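Local coordinates for Exo beta-1,2-glucooligosaccharide sophorohydrolase (non-reducing end) (Parabacteroides distasonis ATCC 8503, PDB 5Z06), which hydrolyses linear beta-1,2-glucan and beta-1,2-glucooligosaccharides of four or more glucose units from the non-reducing end, releasing sophorose, at residues A[203-208]-A[246-251]; A[221-226]-A[258-263]; A[505-510]-A[601-606]; A[518-523]-A[564-569]. One frame throughout, in Å; residues are numbered along the deposited sequence.

Contact 1. Residues A[203-208]-A[246-251]; sequences RHIDIK and DFLGEV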
loop_
_atom_site.group_PDB
_atom_site.type_symbol
_atom_site.label_atom_id
_atom_site.label_comp_id
_atom_site.label_asym_id
_atom_site.label_seq_id
_atom_site.Cartn_x
_atom_site.Cartn_y
_atom_site.Cartn_z
ATOM N N ARG A 203 6.441 -19.177 -9.057
ATOM C CA ARG A 203 6.232 -18.349 -10.236
ATOM C C ARG A 203 7.165 -17.170 -10.281
ATOM O O ARG A 203 7.127 -16.378 -11.238
ATOM C CB ARG A 203 4.796 -17.853 -10.248
ATOM C CG ARG A 203 3.770 -18.951 -10.077
ATOM C CD ARG A 203 3.852 -19.935 -11.208
ATOM N NE ARG A 203 2.829 -20.956 -11.059
ATOM C CZ ARG A 203 2.207 -21.560 -12.060
ATOM N NH1 ARG A 203 2.497 -21.258 -13.316
ATOM N NH2 ARG A 203 1.296 -22.482 -11.804
ATOM N N HIS A 204 8.027 -17.042 -9.278
ATOM C CA HIS A 204 8.872 -15.884 -9.236
ATOM C C HIS A 204 10.148 -16.143 -8.516
ATOM O O HIS A 204 10.248 -17.104 -7.768
ATOM C CB HIS A 204 8.147 -14.705 -8.606
ATOM C CG HIS A 204 8.197 -14.709 -7.127
ATOM N ND1 HIS A 204 7.402 -15.531 -6.367
ATOM C CD2 HIS A 204 8.961 -14.000 -6.263
ATOM C CE1 HIS A 204 7.677 -15.326 -5.092
ATOM N NE2 HIS A 204 8.619 -14.406 -5.003
ATOM N N ILE A 205 11.106 -15.260 -8.785
ATOM C CA ILE A 205 12.365 -15.224 -8.103
ATOM C C ILE A 205 12.516 -13.845 -7.510
ATOM O O ILE A 205 12.327 -12.837 -8.180
ATOM C CB ILE A 205 13.545 -15.529 -9.035
ATOM C CG1 ILE A 205 13.327 -16.902 -9.663
ATOM C CG2 ILE A 205 14.857 -15.450 -8.246
ATOM C CD1 ILE A 205 14.326 -17.282 -10.726
ATOM N N ASP A 206 12.850 -13.824 -6.236
ATOM C CA ASP A 206 13.139 -12.597 -5.534
ATOM C C ASP A 206 14.622 -12.433 -5.473
ATOM O O ASP A 206 15.320 -13.343 -5.023
ATOM C CB ASP A 206 12.593 -12.672 -4.111
ATOM C CG ASP A 206 11.114 -12.452 -4.059
ATOM O OD1 ASP A 206 10.649 -11.577 -4.817
ATOM O OD2 ASP A 206 10.432 -13.130 -3.252
ATOM N N ILE A 207 15.102 -11.275 -5.902
ATOM C CA ILE A 207 16.480 -10.916 -5.655
ATOM C C ILE A 207 16.509 -9.743 -4.703
ATOM O O ILE A 207 15.557 -8.975 -4.616
ATOM C CB ILE A 207 17.296 -10.672 -6.952
ATOM C CG1 ILE A 207 16.861 -9.403 -7.676
ATOM C CG2 ILE A 207 17.210 -11.911 -7.848
ATOM C CD1 ILE A 207 17.629 -9.114 -8.966
ATOM N N LYS A 208 17.614 -9.649 -3.981
ATOM C CA LYS A 208 17.829 -8.640 -2.978
ATOM C C LYS A 208 19.299 -8.268 -3.009
ATOM O O LYS A 208 20.181 -9.131 -3.211
ATOM C CB LYS A 208 17.485 -9.177 -1.579
ATOM C CG LYS A 208 17.385 -8.069 -0.520
ATOM C CD LYS A 208 17.401 -8.582 0.917
ATOM C CE LYS A 208 17.332 -7.431 1.926
ATOM N NZ LYS A 208 18.500 -6.506 1.905
ATOM N N ASP A 246 10.943 -10.904 -9.696
ATOM C CA ASP A 246 10.852 -11.252 -11.076
ATOM C C ASP A 246 9.812 -12.318 -11.210
ATOM O O ASP A 246 10.065 -13.484 -10.898
ATOM C CB ASP A 246 12.168 -11.775 -11.620
ATOM C CG ASP A 246 12.183 -11.804 -13.132
ATOM O OD1 ASP A 246 11.647 -10.858 -13.758
ATOM O OD2 ASP A 246 12.722 -12.777 -13.698
ATOM N N PHE A 247 8.647 -11.923 -11.697
ATOM C CA PHE A 247 7.588 -12.863 -11.892
ATOM C C PHE A 247 7.772 -13.556 -13.238
ATOM O O PHE A 247 7.434 -13.001 -14.261
ATOM C CB PHE A 247 6.221 -12.192 -11.807
ATOM C CG PHE A 247 5.119 -13.178 -11.654
ATOM C CD1 PHE A 247 4.519 -13.744 -12.770
ATOM C CD2 PHE A 247 4.738 -13.599 -10.401
ATOM C CE1 PHE A 247 3.503 -14.670 -12.624
ATOM C CE2 PHE A 247 3.752 -14.543 -10.248
ATOM C CZ PHE A 247 3.119 -15.076 -11.359
ATOM N N LEU A 248 8.296 -14.771 -13.217
ATOM C CA LEU A 248 8.488 -15.570 -14.434
ATOM C C LEU A 248 7.200 -16.197 -14.908
ATOM O O LEU A 248 7.033 -16.425 -16.090
ATOM C CB LEU A 248 9.516 -16.688 -14.203
ATOM C CG LEU A 248 10.888 -16.143 -13.817
ATOM C CD1 LEU A 248 11.746 -17.235 -13.204
ATOM C CD2 LEU A 248 11.560 -15.524 -15.029
ATOM N N GLY A 249 6.301 -16.495 -13.983
ATOM C CA GLY A 249 5.037 -17.152 -14.311
ATOM C C GLY A 249 5.174 -18.587 -14.768
ATOM O O GLY A 249 4.243 -19.121 -15.300
ATOM N N GLU A 250 6.318 -19.215 -14.498
ATOM C CA GLU A 250 6.666 -20.507 -15.037
ATOM C C GLU A 250 7.432 -21.294 -13.984
ATOM O O GLU A 250 8.334 -20.761 -13.321
ATOM C CB GLU A 250 7.534 -20.300 -16.258
ATOM C CG GLU A 250 8.060 -21.585 -16.867
ATOM C CD GLU A 250 8.643 -21.388 -18.257
ATOM O OE1 GLU A 250 8.604 -20.250 -18.775
ATOM O OE2 GLU A 250 9.144 -22.392 -18.817
ATOM N N VAL A 251 7.066 -22.557 -13.839
ATOM C CA VAL A 251 7.650 -23.433 -12.850
ATOM C C VAL A 251 8.815 -24.204 -13.464
ATOM O O VAL A 251 8.779 -24.580 -14.624
ATOM C CB VAL A 251 6.614 -24.419 -12.303
ATOM C CG1 VAL A 251 7.182 -25.175 -11.103
ATOM C CG2 VAL A 251 5.355 -23.668 -11.885
#
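Arg203 lies alongside Phe247, its CB close to Phe247 CZ and CE2, 3.4 Å from CZ. CG, anti to the carbonyl carbon (chi1 -51°), is still close to CZ, and a bend at chi2 then carries CD past the carbonyl carbon of Gly249. NE and CZ both lie close to Val251 CG2, which stands over the centre of the guanidinium, 3.8 Å from Arg203 CZ. At the tip, Arg203 NH1 makes a weak hydrogen bond, 3.4 Å, to Gly249 O, which lies in the guanidinium plane. The guanidinium and phenyl planes are almost parallel, although the two groups sit side by side. Arg203 O stands over the centre of the Phe247 ring and, as the chain leaves strand 243-247, accepts a hydrogen bond of 2.9 Å from Gly249 N and a weak one from Leu248 N. Further along the strands, Ile205 and Asp246 exchange two backbone bonds, and Ile205 CD1 packs on Leu248 CD1 at 3.6 Å. The imidazole of His204 leads away: NE2 donates to Asp206 OD2 and ND1 is bonded to Tyr635 OH. This antiparallel pair belongs to a three-stranded sheet packed on a four-stranded one, consistent with a fibronectin type III-like sandwich.

Contact 2. Residues A[221-226]-A[258-263]; sequences RIYRSF and KVTAVD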
loop_
_atom_site.group_PDB
_atom_site.type_symbol
_atom_site.label_atom_id
_atom_site.label_comp_id
_atom_site.label_asym_id
_atom_site.label_seq_id
_atom_site.Cartn_x
_atom_site.Cartn_y
_atom_site.Cartn_z
ATOM N N ARG A 221 19.336 -1.109 -12.184
ATOM C CA ARG A 221 18.888 -1.822 -13.352
ATOM C C ARG A 221 19.116 -3.270 -13.059
ATOM O O ARG A 221 20.230 -3.645 -12.656
ATOM C CB ARG A 221 19.696 -1.438 -14.589
ATOM C CG ARG A 221 18.923 -0.632 -15.610
ATOM C CD ARG A 221 19.776 -0.296 -16.826
ATOM N NE ARG A 221 19.379 0.998 -17.380
ATOM C CZ ARG A 221 20.195 1.877 -17.970
ATOM N NH1 ARG A 221 21.503 1.630 -18.114
ATOM N NH2 ARG A 221 19.692 3.030 -18.421
ATOM N N ILE A 222 18.091 -4.088 -13.314
ATOM C CA ILE A 222 18.195 -5.524 -13.092
ATOM C C ILE A 222 18.303 -6.212 -14.448
ATOM O O ILE A 222 17.511 -5.932 -15.353
ATOM C CB ILE A 222 17.001 -6.100 -12.291
ATOM C CG1 ILE A 222 16.926 -5.455 -10.898
ATOM C CG2 ILE A 222 17.115 -7.623 -12.157
ATOM C CD1 ILE A 222 16.106 -4.190 -10.848
ATOM N N TYR A 223 19.283 -7.112 -14.544
ATOM C CA TYR A 223 19.540 -7.919 -15.749
ATOM C C TYR A 223 19.263 -9.374 -15.471
ATOM O O TYR A 223 19.584 -9.882 -14.412
ATOM C CB TYR A 223 20.995 -7.785 -16.211
ATOM C CG TYR A 223 21.308 -6.414 -16.739
ATOM C CD1 TYR A 223 21.684 -5.400 -15.867
ATOM C CD2 TYR A 223 21.190 -6.116 -18.102
ATOM C CE1 TYR A 223 21.951 -4.129 -16.328
ATOM C CE2 TYR A 223 21.461 -4.844 -18.577
ATOM C CZ TYR A 223 21.845 -3.855 -17.682
ATOM O OH TYR A 223 22.107 -2.587 -18.122
ATOM N N ARG A 224 18.666 -10.035 -16.441
ATOM C CA ARG A 224 18.311 -11.426 -16.313
ATOM C C ARG A 224 18.876 -12.244 -17.464
ATOM O O ARG A 224 18.918 -11.794 -18.601
ATOM C CB ARG A 224 16.803 -11.581 -16.289
ATOM C CG ARG A 224 16.366 -13.008 -15.991
ATOM C CD ARG A 224 14.867 -13.083 -15.981
ATOM N NE ARG A 224 14.291 -12.766 -17.277
ATOM C CZ ARG A 224 13.004 -12.478 -17.492
ATOM N NH1 ARG A 224 12.123 -12.440 -16.499
ATOM N NH2 ARG A 224 12.585 -12.225 -18.716
ATOM N N SER A 225 19.296 -13.455 -17.147
ATOM C CA SER A 225 19.688 -14.416 -18.156
ATOM C C SER A 225 18.974 -15.721 -17.872
ATOM O O SER A 225 18.828 -16.118 -16.716
ATOM C CB SER A 225 21.193 -14.614 -18.136
ATOM O OG SER A 225 21.564 -15.491 -19.175
ATOM N N PHE A 226 18.500 -16.367 -18.928
ATOM C CA PHE A 226 18.007 -17.738 -18.838
ATOM C C PHE A 226 19.069 -18.786 -19.139
ATOM O O PHE A 226 18.839 -19.961 -18.878
ATOM C CB PHE A 226 16.803 -17.933 -19.739
ATOM C CG PHE A 226 15.614 -17.135 -19.322
ATOM C CD1 PHE A 226 15.136 -17.196 -18.010
ATOM C CD2 PHE A 226 14.944 -16.335 -20.238
ATOM C CE1 PHE A 226 14.025 -16.465 -17.620
ATOM C CE2 PHE A 226 13.826 -15.608 -19.855
ATOM C CZ PHE A 226 13.366 -15.674 -18.541
ATOM N N LYS A 258 21.653 -10.136 -12.322
ATOM C CA LYS A 258 22.787 -9.269 -12.231
ATOM C C LYS A 258 22.176 -7.897 -12.075
ATOM O O LYS A 258 21.230 -7.547 -12.793
ATOM C CB LYS A 258 23.539 -9.346 -13.548
ATOM C CG LYS A 258 25.041 -9.310 -13.473
ATOM C CD LYS A 258 25.642 -9.813 -14.789
ATOM C CE LYS A 258 25.059 -9.066 -15.989
ATOM N NZ LYS A 258 25.878 -9.220 -17.217
ATOM N N VAL A 259 22.709 -7.112 -11.155
ATOM C CA VAL A 259 22.157 -5.795 -10.909
ATOM C C VAL A 259 23.254 -4.749 -11.027
ATOM O O VAL A 259 24.362 -4.935 -10.521
ATOM C CB VAL A 259 21.506 -5.759 -9.523
ATOM C CG1 VAL A 259 20.973 -4.366 -9.200
ATOM C CG2 VAL A 259 20.394 -6.798 -9.461
ATOM N N THR A 260 22.929 -3.642 -11.683
ATOM C CA THR A 260 23.823 -2.483 -11.737
ATOM C C THR A 260 23.129 -1.296 -11.081
ATOM O O THR A 260 21.913 -1.301 -10.943
ATOM C CB THR A 260 24.176 -2.111 -13.198
ATOM O OG1 THR A 260 22.998 -1.712 -13.892
ATOM C CG2 THR A 260 24.807 -3.285 -13.943
ATOM N N ALA A 261 23.922 -0.301 -10.672
ATOM C CA ALA A 261 23.422 1.009 -10.234
ATOM C C ALA A 261 23.591 2.025 -11.353
ATOM O O ALA A 261 24.633 2.083 -11.997
ATOM C CB ALA A 261 24.156 1.478 -8.993
ATOM N N VAL A 262 22.560 2.828 -11.574
ATOM C CA VAL A 262 22.532 3.817 -12.638
ATOM C C VAL A 262 22.371 5.176 -11.974
ATOM O O VAL A 262 21.490 5.346 -11.139
ATOM C CB VAL A 262 21.367 3.552 -13.600
ATOM C CG1 VAL A 262 21.306 4.583 -14.721
ATOM C CG2 VAL A 262 21.486 2.150 -14.178
ATOM N N ASP A 263 23.235 6.133 -12.328
ATOM C CA ASP A 263 23.138 7.494 -11.794
ATOM C C ASP A 263 22.230 8.323 -12.683
ATOM O O ASP A 263 21.779 7.848 -13.731
ATOM C CB ASP A 263 24.532 8.134 -11.601
ATOM C CG ASP A 263 25.266 8.452 -12.915
ATOM O OD1 ASP A 263 24.637 8.665 -13.967
ATOM O OD2 ASP A 263 26.512 8.498 -12.868
#
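Tyr223 and Thr260 cross obliquely on one face of an antiparallel strand pair, and the tyrosine presents its edge: Thr260 OG1 lies in the ring plane, 3.6 Å from Tyr223 CE1. Lys258 O also lies in that plane and accepts a bond of 2.7 Å from Tyr223 N. Arg221 stands on the same face, its CB 3.4 Å from Thr260 OG1. From there its chain runs past Val262, whose CG2 meets one face of the guanidinium toward the rim, 4.0 Å from Arg221 NH1. That nitrogen pairs with Glu268, whose carboxylate also bonds Tyr223 OH and Thr260 OG1. An alanine at Arg221 would probably leave Val262 CG2 without its flat cover and Glu268 without its charged mate. Lys258 NZ has a salt bridge to Asp271, while its cation-pi approach to the Tyr223 ring is long and weak at most. On the opposite face Ile222 and Val259 lie side by side, pointing the same way, with Ile222 CG1 4.0 Å from Val259 CG2. Both side chains pack on Ile207 and Trp209 of strand 204-210, so this apolar face meets the three-stranded sheet. Strands 219-225 and 254-262 are the central pair of their sheet, flanked by 232-237 and 275-278.

Contact 3. Residues A[505-510]-A[601-606]; sequences GRVEDG and EPMPHR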
loop_
_atom_site.group_PDB
_atom_site.type_symbol
_atom_site.label_atom_id
_atom_site.label_comp_id
_atom_site.label_asym_id
_atom_site.label_seq_id
_atom_site.Cartn_x
_atom_site.Cartn_y
_atom_site.Cartn_z
ATOM N N GLY A 505 -22.833 3.769 6.563
ATOM C CA GLY A 505 -23.342 2.553 5.972
ATOM C C GLY A 505 -24.248 2.793 4.792
ATOM O O GLY A 505 -24.332 1.953 3.893
ATOM N N ARG A 506 -24.944 3.933 4.804
ATOM C CA ARG A 506 -25.935 4.286 3.751
ATOM C C ARG A 506 -27.115 3.313 3.721
ATOM O O ARG A 506 -27.797 3.204 2.726
ATOM C CB ARG A 506 -25.268 4.359 2.349
ATOM C CG ARG A 506 -23.912 5.060 2.297
ATOM C CD ARG A 506 -23.947 6.453 2.913
ATOM N NE ARG A 506 -24.959 7.343 2.316
ATOM C CZ ARG A 506 -25.543 8.398 2.918
ATOM N NH1 ARG A 506 -25.254 8.723 4.178
ATOM N NH2 ARG A 506 -26.442 9.142 2.260
ATOM N N VAL A 507 -27.306 2.585 4.820
ATOM C CA VAL A 507 -28.404 1.657 4.990
ATOM C C VAL A 507 -28.782 1.755 6.442
ATOM O O VAL A 507 -28.043 2.307 7.269
ATOM C CB VAL A 507 -28.072 0.185 4.643
ATOM C CG1 VAL A 507 -27.800 0.014 3.140
ATOM C CG2 VAL A 507 -26.914 -0.346 5.476
ATOM N N GLU A 508 -29.945 1.210 6.733
ATOM C CA GLU A 508 -30.447 1.163 8.087
ATOM C C GLU A 508 -29.906 -0.077 8.803
ATOM O O GLU A 508 -29.871 -0.109 10.022
ATOM C CB GLU A 508 -31.970 1.139 8.058
ATOM C CG GLU A 508 -32.602 2.398 7.497
ATOM C CD GLU A 508 -32.652 3.513 8.522
ATOM O OE1 GLU A 508 -33.486 3.402 9.462
ATOM O OE2 GLU A 508 -31.863 4.481 8.389
ATOM N N ASP A 509 -29.481 -1.083 8.029
ATOM C CA ASP A 509 -29.092 -2.379 8.556
ATOM C C ASP A 509 -27.939 -2.169 9.537
ATOM O O ASP A 509 -26.960 -1.501 9.193
ATOM C CB ASP A 509 -28.584 -3.338 7.453
ATOM C CG ASP A 509 -29.560 -3.534 6.273
ATOM O OD1 ASP A 509 -30.538 -2.776 6.133
ATOM O OD2 ASP A 509 -29.316 -4.449 5.467
ATOM N N GLY A 510 -28.068 -2.716 10.752
ATOM C CA GLY A 510 -27.024 -2.604 11.758
ATOM C C GLY A 510 -26.948 -1.279 12.488
ATOM O O GLY A 510 -26.067 -1.083 13.337
ATOM N N GLU A 601 -16.724 -2.081 0.085
ATOM C CA GLU A 601 -17.557 -3.059 0.806
ATOM C C GLU A 601 -18.226 -3.937 -0.229
ATOM O O GLU A 601 -18.328 -3.518 -1.383
ATOM C CB GLU A 601 -18.667 -2.365 1.620
ATOM C CG GLU A 601 -18.271 -1.114 2.366
ATOM C CD GLU A 601 -19.475 -0.402 2.966
ATOM O OE1 GLU A 601 -20.564 -1.013 3.039
ATOM O OE2 GLU A 601 -19.303 0.762 3.379
ATOM N N PRO A 602 -18.766 -5.106 0.190
ATOM C CA PRO A 602 -19.590 -5.903 -0.721
ATOM C C PRO A 602 -20.993 -5.290 -0.833
ATOM O O PRO A 602 -21.997 -5.875 -0.400
ATOM C CB PRO A 602 -19.595 -7.293 -0.064
ATOM C CG PRO A 602 -19.457 -7.021 1.396
ATOM C CD PRO A 602 -18.626 -5.762 1.514
ATOM N N MET A 603 -21.025 -4.107 -1.425
ATOM C CA MET A 603 -22.236 -3.336 -1.658
ATOM C C MET A 603 -21.983 -2.549 -2.944
ATOM O O MET A 603 -20.890 -1.977 -3.081
ATOM C CB MET A 603 -22.451 -2.352 -0.504
ATOM C CG MET A 603 -22.822 -2.999 0.827
ATOM S SD MET A 603 -24.430 -3.819 0.781
ATOM C CE MET A 603 -25.494 -2.371 0.808
ATOM N N PRO A 604 -22.976 -2.489 -3.869
ATOM C CA PRO A 604 -22.781 -1.773 -5.155
ATOM C C PRO A 604 -22.150 -0.404 -5.054
ATOM O O PRO A 604 -21.281 -0.070 -5.843
ATOM C CB PRO A 604 -24.199 -1.649 -5.706
ATOM C CG PRO A 604 -24.890 -2.891 -5.198
ATOM C CD PRO A 604 -24.251 -3.239 -3.871
ATOM N N HIS A 605 -22.575 0.370 -4.069
ATOM C CA HIS A 605 -22.111 1.758 -3.914
ATOM C C HIS A 605 -20.703 1.877 -3.306
ATOM O O HIS A 605 -20.172 2.986 -3.177
ATOM C CB HIS A 605 -23.113 2.554 -3.088
ATOM C CG HIS A 605 -23.045 2.273 -1.618
ATOM N ND1 HIS A 605 -23.328 1.037 -1.086
ATOM C CD2 HIS A 605 -22.698 3.065 -0.573
ATOM C CE1 HIS A 605 -23.186 1.084 0.225
ATOM N NE2 HIS A 605 -22.781 2.298 0.562
ATOM N N ARG A 606 -20.112 0.752 -2.918
ATOM C CA ARG A 606 -18.776 0.718 -2.387
ATOM C C ARG A 606 -18.009 -0.368 -3.126
ATOM O O ARG A 606 -17.138 -1.031 -2.558
ATOM C CB ARG A 606 -18.837 0.453 -0.877
ATOM C CG ARG A 606 -19.493 1.578 -0.090
ATOM C CD ARG A 606 -18.531 2.728 0.207
ATOM N NE ARG A 606 -19.239 3.853 0.819
ATOM C CZ ARG A 606 -19.800 4.870 0.162
ATOM N NH1 ARG A 606 -19.699 4.985 -1.161
ATOM N NH2 ARG A 606 -20.431 5.816 0.851
HETATM O O HOH W 1 -23.172 -0.384 3.087
#
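Arg506 and His605 have the largest shares of this small surface contact, and their side chains cross at about a right angle. The touching is done by the aliphatic part of the arginine: Arg506 CG lies 3.5 Å from His605 NE2, with CB close behind. Torsions chi2 and chi3, -53° and -56°, bend the chain at CD and NE. Arg506 NH1 bonds Asp503 O in the preceding helix. His605 is also backed within its own loop, for Arg606 CG lies over one face of the imidazole, and His605 CD2 in turn stands over the centre of the Arg606 guanidinium, whose NH2 is 3.8 Å from Arg506 CG. An alanine at His605 would probably open a gap beside the Arg506 methylenes and leave the Arg606 guanidinium freer to turn. Val507 and Met603 meet tip to tip, Val507 CG1 4.1 Å from Met603 CE. A water donates to both Gly505 O and Glu601 OE1, at 2.7 Å each, and sits in the plane of the imidazole at its edge. The two loops are therefore joined by van der Waals packing and one water bridge, without direct hydrogen bonds or salt bridges between them, and the nearby arginines, being like charges, would tend to repel rather than bind.

Contact 4. Residues A[518-523]-A[564-569]; sequences TYYGEN and AKINQR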
loop_
_atom_site.group_PDB
_atom_site.type_symbol
_atom_site.label_atom_id
_atom_site.label_comp_id
_atom_site.label_asym_id
_atom_site.label_seq_id
_atom_site.Cartn_x
_atom_site.Cartn_y
_atom_site.Cartn_z
ATOM N N THR A 518 -30.296 -10.912 6.825
ATOM C CA THR A 518 -29.614 -11.995 6.144
ATOM C C THR A 518 -29.055 -11.487 4.811
ATOM O O THR A 518 -29.736 -10.777 4.072
ATOM C CB THR A 518 -30.559 -13.180 5.922
ATOM O OG1 THR A 518 -30.967 -13.674 7.197
ATOM C CG2 THR A 518 -29.863 -14.327 5.177
ATOM N N TYR A 519 -27.813 -11.883 4.525
ATOM C CA TYR A 519 -27.102 -11.533 3.291
ATOM C C TYR A 519 -26.477 -12.796 2.794
ATOM O O TYR A 519 -25.743 -13.463 3.539
ATOM C CB TYR A 519 -26.000 -10.511 3.563
ATOM C CG TYR A 519 -26.491 -9.328 4.329
ATOM C CD1 TYR A 519 -27.136 -8.267 3.686
ATOM C CD2 TYR A 519 -26.361 -9.287 5.709
ATOM C CE1 TYR A 519 -27.601 -7.181 4.407
ATOM C CE2 TYR A 519 -26.821 -8.209 6.439
ATOM C CZ TYR A 519 -27.434 -7.171 5.794
ATOM O OH TYR A 519 -27.871 -6.141 6.562
ATOM N N TYR A 520 -26.781 -13.151 1.550
ATOM C CA TYR A 520 -26.206 -14.336 0.927
ATOM C C TYR A 520 -26.401 -15.520 1.860
ATOM O O TYR A 520 -25.501 -16.344 2.060
ATOM C CB TYR A 520 -24.729 -14.086 0.582
ATOM C CG TYR A 520 -24.605 -12.778 -0.158
ATOM C CD1 TYR A 520 -24.943 -12.693 -1.505
ATOM C CD2 TYR A 520 -24.245 -11.613 0.496
ATOM C CE1 TYR A 520 -24.909 -11.496 -2.180
ATOM C CE2 TYR A 520 -24.185 -10.412 -0.192
ATOM C CZ TYR A 520 -24.537 -10.365 -1.530
ATOM O OH TYR A 520 -24.498 -9.195 -2.243
ATOM N N GLY A 521 -27.591 -15.570 2.464
ATOM C CA GLY A 521 -27.974 -16.691 3.315
ATOM C C GLY A 521 -27.385 -16.738 4.701
ATOM O O GLY A 521 -27.720 -17.653 5.464
ATOM N N GLU A 522 -26.522 -15.769 5.027
ATOM C CA GLU A 522 -25.893 -15.666 6.330
ATOM C C GLU A 522 -26.608 -14.611 7.128
ATOM O O GLU A 522 -26.622 -13.442 6.738
ATOM C CB GLU A 522 -24.430 -15.271 6.204
ATOM C CG GLU A 522 -23.561 -16.326 5.548
ATOM C CD GLU A 522 -23.454 -17.591 6.355
ATOM O OE1 GLU A 522 -23.638 -17.537 7.580
ATOM O OE2 GLU A 522 -23.178 -18.651 5.765
ATOM N N ASN A 523 -27.191 -15.030 8.250
ATOM C CA ASN A 523 -27.796 -14.109 9.153
ATOM C C ASN A 523 -26.763 -13.421 10.024
ATOM O O ASN A 523 -26.128 -14.052 10.859
ATOM C CB ASN A 523 -28.795 -14.765 10.058
ATOM C CG ASN A 523 -29.553 -13.731 10.812
ATOM O OD1 ASN A 523 -29.139 -13.323 11.887
ATOM N ND2 ASN A 523 -30.574 -13.184 10.182
ATOM N N ALA A 564 -16.949 -12.325 6.269
ATOM C CA ALA A 564 -16.049 -12.800 5.242
ATOM C C ALA A 564 -16.813 -13.558 4.172
ATOM O O ALA A 564 -16.648 -13.293 2.985
ATOM C CB ALA A 564 -14.956 -13.664 5.835
ATOM N N LYS A 565 -17.660 -14.492 4.589
ATOM C CA LYS A 565 -18.434 -15.272 3.632
ATOM C C LYS A 565 -19.372 -14.428 2.796
ATOM O O LYS A 565 -19.567 -14.715 1.631
ATOM C CB LYS A 565 -19.243 -16.328 4.357
ATOM C CG LYS A 565 -18.399 -17.501 4.820
ATOM C CD LYS A 565 -19.162 -18.328 5.835
ATOM C CE LYS A 565 -19.548 -19.697 5.328
ATOM N NZ LYS A 565 -20.580 -20.272 6.231
ATOM N N ILE A 566 -19.984 -13.428 3.428
ATOM C CA ILE A 566 -20.889 -12.507 2.774
ATOM C C ILE A 566 -20.132 -11.767 1.701
ATOM O O ILE A 566 -20.603 -11.600 0.589
ATOM C CB ILE A 566 -21.474 -11.492 3.788
ATOM C CG1 ILE A 566 -22.638 -12.117 4.587
ATOM C CG2 ILE A 566 -21.975 -10.229 3.111
ATOM C CD1 ILE A 566 -22.976 -11.407 5.880
ATOM N N ASN A 567 -18.956 -11.285 2.080
ATOM C CA ASN A 567 -18.102 -10.574 1.175
ATOM C C ASN A 567 -17.732 -11.480 -0.019
ATOM O O ASN A 567 -17.919 -11.088 -1.184
ATOM C CB ASN A 567 -16.876 -10.021 1.948
ATOM C CG ASN A 567 -16.095 -9.008 1.151
ATOM O OD1 ASN A 567 -15.705 -9.294 0.016
ATOM N ND2 ASN A 567 -15.821 -7.844 1.749
ATOM N N GLN A 568 -17.273 -12.692 0.254
ATOM C CA GLN A 568 -16.970 -13.609 -0.825
ATOM C C GLN A 568 -18.187 -13.841 -1.709
ATOM O O GLN A 568 -18.060 -13.889 -2.943
ATOM C CB GLN A 568 -16.452 -14.959 -0.334
ATOM C CG GLN A 568 -15.947 -15.830 -1.477
ATOM C CD GLN A 568 -15.742 -17.272 -1.106
ATOM O OE1 GLN A 568 -16.468 -17.810 -0.303
ATOM N NE2 GLN A 568 -14.775 -17.922 -1.742
ATOM N N ARG A 569 -19.352 -14.002 -1.098
ATOM C CA ARG A 569 -20.548 -14.340 -1.891
ATOM C C ARG A 569 -21.037 -13.208 -2.747
ATOM O O ARG A 569 -21.552 -13.439 -3.837
ATOM C CB ARG A 569 -21.669 -14.863 -1.023
ATOM C CG ARG A 569 -21.311 -16.242 -0.528
ATOM C CD ARG A 569 -22.171 -16.618 0.630
ATOM N NE ARG A 569 -21.737 -17.896 1.173
ATOM C CZ ARG A 569 -22.436 -18.600 2.052
ATOM N NH1 ARG A 569 -23.623 -18.161 2.459
ATOM N NH2 ARG A 569 -21.958 -19.751 2.507
#
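Glu522 and Arg569 lead the charged part of the contact, their side chains crossing at about a right angle. Glu522 OE2 takes both cations: it is 3.1 Å from Lys565 NZ, which comes from above the carboxylate plane, and 3.4 Å from Arg569 NH1, with carboxylate and guanidinium planes turned 51° apart. One turn of helix separates the lysine from the arginine, so a single oxygen spans them. Hydrogen bonding to the backbone adds a second grip. The arginine chain is extended from CG to NE, and Arg569 NH1 donates to Tyr520 O at 2.6 Å, nearly in line with the carbonyl and in the guanidinium plane. Apolar packing completes the contact. Ile566 CG1 sits 3.9 Å from Tyr519 CB and also approaches Glu522 CB, while Ile566 CG2 touches Tyr520 CD2 at 3.7 Å. Tyr520 and Arg569 slide past each other in opposite directions, Tyr520 CB being 3.5 Å from Arg569 CB. The Tyr519 ring leads away, its OH bonded to Asp509 and Asn515. The whole is a beta hairpin (strands 518-519 and 522-523) with a two-residue loop in a type I' turn, both Tyr520 and Gly521 having positive phi, laid on helix 556-573 within the glycoamylase-like region.

Overall arrangement
The four contacts form two groups. Contacts 1 and 2 come first along the chain with alternating segments, because strands 204-210 and 219-225 are followed by their partners 243-247 and 254-262. Their centres are about 15 Å apart, and the three- and four-stranded sheets pack face to face through Ile207 and are tied by a salt bridge between Asp246 and Arg224. Contacts 3 and 4 come later, contact 4 nested in the loop closed by contact 3. Their centres lie about 13 Å apart, and Asp509 OD2 probably hydrogen-bonds Tyr519 OH between them. Contacts 2 and 4, about 48 Å between centres, lie on opposite sides of the chain's centre, consistent with a beta-sandwich part and a helix-rich glycoamylase-like part of one monomer.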